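Local coordinates for protein putative NADH-depentdent flavin oxidoreductase (Cupriavidus metallidurans, PDB 5OCS) that probably acts as an FMN-dependent Old Yellow Enzyme, an ene-reductase that takes its electrons from NAD(P)H, at residues Y183-F188 with M208-E213. Numbering follows the deposited sequence.
Sequences YLLHQF and MRFPLE
Leu185 and Phe188 on the short helix 184-189 meet Phe210 and Pro211 on helix 204-221, the axes of segments 184-188 and 208-213 running roughly antiparallel (149°) and approaching to 8.5 Å. The backbones come closest at Leu185 and Pro211, whose CA atoms are 5.4 Å apart. Phe210 carries its CG anti to the backbone N (chi1 -178°), which sends the ring across to Phe188. There Phe210 CD2 sits over the centre of the Phe188 ring, 3.5 Å from Phe188 CE1, and Phe210 CB adds a CH-pi contact over the ring face. The two rings meet obliquely, their planes inclined at 44°. Leu184 CD2 lies 4.0 Å from Phe210 CE2, near the plane of that ring. Next to the ring pair, Pro211 CD lies 3.8 Å from Phe188 CB, while Pro211 CG lies 3.6 Å from Leu185 O. Leu185 CG rests against Pro211 CB. Pro211 has no N-H to give, and helix 204-221 kinks at this residue. Met153 of helix 150-169 touches both phenylalanines. The contact joins the short helix after barrel strand 175-179 to the helix preceding strand 228-233, within one beta-alpha-beta crossover of the TIM barrel of Old Yellow Enzymes.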
loop_
_atom_site.group_PDB
_atom_site.type_symbol
_atom_site.label_atom_id
_atom_site.label_comp_id
_atom_site.label_asym_id
_atom_site.label_seq_id
_atom_site.Cartn_x
_atom_site.Cartn_y
_atom_site.Cartn_z
ATOM N N TYR D 183 13.476 -20.319 -16.681
ATOM C CA TYR D 183 14.713 -19.608 -16.438
ATOM C C TYR D 183 15.908 -20.574 -16.345
ATOM O O TYR D 183 15.792 -21.772 -16.670
ATOM C CB TYR D 183 14.574 -18.653 -15.231
ATOM C CG TYR D 183 13.574 -17.543 -15.489
ATOM C CD1 TYR D 183 13.604 -16.793 -16.689
ATOM C CD2 TYR D 183 12.597 -17.236 -14.562
ATOM C CE1 TYR D 183 12.688 -15.783 -16.944
ATOM C CE2 TYR D 183 11.701 -16.196 -14.778
ATOM C CZ TYR D 183 11.734 -15.479 -15.976
ATOM O OH TYR D 183 10.831 -14.458 -16.208
ATOM N N LEU D 184 17.061 -20.087 -15.910
ATOM C CA LEU D 184 18.289 -20.846 -16.130
ATOM C C LEU D 184 18.257 -22.279 -15.599
ATOM O O LEU D 184 18.627 -23.265 -16.304
ATOM C CB LEU D 184 19.491 -20.102 -15.541
ATOM C CG LEU D 184 20.798 -20.864 -15.705
ATOM C CD1 LEU D 184 21.210 -20.834 -17.153
ATOM C CD2 LEU D 184 21.893 -20.417 -14.725
ATOM N N LEU D 185 17.865 -22.418 -14.336
ATOM C CA LEU D 185 17.830 -23.736 -13.731
ATOM C C LEU D 185 16.848 -24.680 -14.424
ATOM O O LEU D 185 17.171 -25.841 -14.693
ATOM C CB LEU D 185 17.613 -23.655 -12.253
ATOM C CG LEU D 185 18.880 -23.544 -11.448
ATOM C CD1 LEU D 185 19.906 -22.546 -11.943
ATOM C CD2 LEU D 185 18.569 -23.298 -9.986
ATOM N N HIS D 186 15.685 -24.152 -14.792
ATOM C CA HIS D 186 14.682 -24.934 -15.518
ATOM C C HIS D 186 15.247 -25.380 -16.917
ATOM O O HIS D 186 14.979 -26.498 -17.377
ATOM C CB HIS D 186 13.418 -24.096 -15.644
ATOM C CG HIS D 186 12.216 -24.839 -16.137
ATOM N ND1 HIS D 186 10.948 -24.294 -16.084
ATOM C CD2 HIS D 186 12.064 -26.065 -16.687
ATOM C CE1 HIS D 186 10.072 -25.143 -16.585
ATOM N NE2 HIS D 186 10.725 -26.228 -16.964
ATOM N N GLN D 187 16.037 -24.504 -17.546
ATOM C CA GLN D 187 16.681 -24.802 -18.817
ATOM C C GLN D 187 17.581 -26.021 -18.668
ATOM O O GLN D 187 17.627 -26.825 -19.576
ATOM C CB GLN D 187 17.493 -23.628 -19.348
ATOM C CG GLN D 187 16.611 -22.475 -19.784
ATOM C CD GLN D 187 17.293 -21.117 -19.777
ATOM O OE1 GLN D 187 18.479 -21.011 -20.099
ATOM N NE2 GLN D 187 16.520 -20.048 -19.476
ATOM N N PHE D 188 18.302 -26.138 -17.556
ATOM C CA PHE D 188 19.108 -27.319 -17.297
ATOM C C PHE D 188 18.234 -28.535 -17.058
ATOM O O PHE D 188 18.564 -29.640 -17.541
ATOM C CB PHE D 188 20.077 -27.131 -16.133
ATOM C CG PHE D 188 21.393 -26.517 -16.525
ATOM C CD1 PHE D 188 21.541 -25.136 -16.599
ATOM C CD2 PHE D 188 22.511 -27.304 -16.789
ATOM C CE1 PHE D 188 22.756 -24.563 -16.918
ATOM C CE2 PHE D 188 23.719 -26.740 -17.094
ATOM C CZ PHE D 188 23.860 -25.362 -17.183
ATOM N N MET D 208 19.445 -32.654 -13.384
ATOM C CA MET D 208 19.221 -32.067 -12.053
ATOM C C MET D 208 20.523 -31.636 -11.402
ATOM O O MET D 208 20.488 -30.934 -10.392
ATOM C CB MET D 208 18.539 -33.083 -11.150
ATOM C CG MET D 208 17.147 -33.478 -11.578
ATOM S SD MET D 208 16.232 -34.465 -10.392
ATOM C CE MET D 208 17.315 -35.897 -10.231
ATOM N N ARG D 209 21.655 -32.101 -11.926
ATOM C CA ARG D 209 22.946 -31.919 -11.296
ATOM C C ARG D 209 23.286 -30.448 -11.037
ATOM O O ARG D 209 23.637 -30.113 -9.926
ATOM C CB ARG D 209 24.077 -32.554 -12.137
ATOM C CG ARG D 209 25.444 -32.665 -11.424
ATOM C CD ARG D 209 26.506 -33.377 -12.279
ATOM N NE ARG D 209 25.996 -34.633 -12.841
ATOM C CZ ARG D 209 25.762 -35.741 -12.131
ATOM N NH1 ARG D 209 26.018 -35.792 -10.828
ATOM N NH2 ARG D 209 25.244 -36.817 -12.717
ATOM N N PHE D 210 23.210 -29.587 -12.053
ATOM C CA PHE D 210 23.591 -28.187 -11.848
ATOM C C PHE D 210 22.591 -27.434 -10.962
ATOM O O PHE D 210 23.032 -26.742 -10.008
ATOM C CB PHE D 210 23.813 -27.475 -13.170
ATOM C CG PHE D 210 24.268 -26.032 -13.032
ATOM C CD1 PHE D 210 25.450 -25.712 -12.345
ATOM C CD2 PHE D 210 23.489 -24.991 -13.513
ATOM C CE1 PHE D 210 25.880 -24.396 -12.224
ATOM C CE2 PHE D 210 23.922 -23.655 -13.403
ATOM C CZ PHE D 210 25.117 -23.362 -12.755
ATOM N N PRO D 211 21.259 -27.574 -11.215
ATOM C CA PRO D 211 20.315 -26.990 -10.251
ATOM C C PRO D 211 20.567 -27.422 -8.780
ATOM O O PRO D 211 20.500 -26.592 -7.854
ATOM C CB PRO D 211 18.954 -27.509 -10.733
ATOM C CG PRO D 211 19.152 -27.551 -12.221
ATOM C CD PRO D 211 20.556 -28.017 -12.437
ATOM N N LEU D 212 20.876 -28.712 -8.579
ATOM C CA LEU D 212 21.192 -29.190 -7.235
ATOM C C LEU D 212 22.536 -28.672 -6.725
ATOM O O LEU D 212 22.645 -28.423 -5.512
ATOM C CB LEU D 212 21.063 -30.715 -7.141
ATOM C CG LEU D 212 19.612 -31.179 -7.269
ATOM C CD1 LEU D 212 19.548 -32.690 -7.426
ATOM C CD2 LEU D 212 18.740 -30.744 -6.123
ATOM N N GLU D 213 23.528 -28.481 -7.596
ATOM C CA GLU D 213 24.806 -27.815 -7.193
ATOM C C GLU D 213 24.544 -26.400 -6.687
ATOM O O GLU D 213 25.106 -25.953 -5.679
ATOM C CB GLU D 213 25.823 -27.748 -8.316
ATOM C CG GLU D 213 26.427 -29.123 -8.624
ATOM C CD GLU D 213 27.285 -29.131 -9.837
ATOM O OE1 GLU D 213 27.391 -28.073 -10.500
ATOM O OE2 GLU D 213 27.874 -30.204 -10.130
#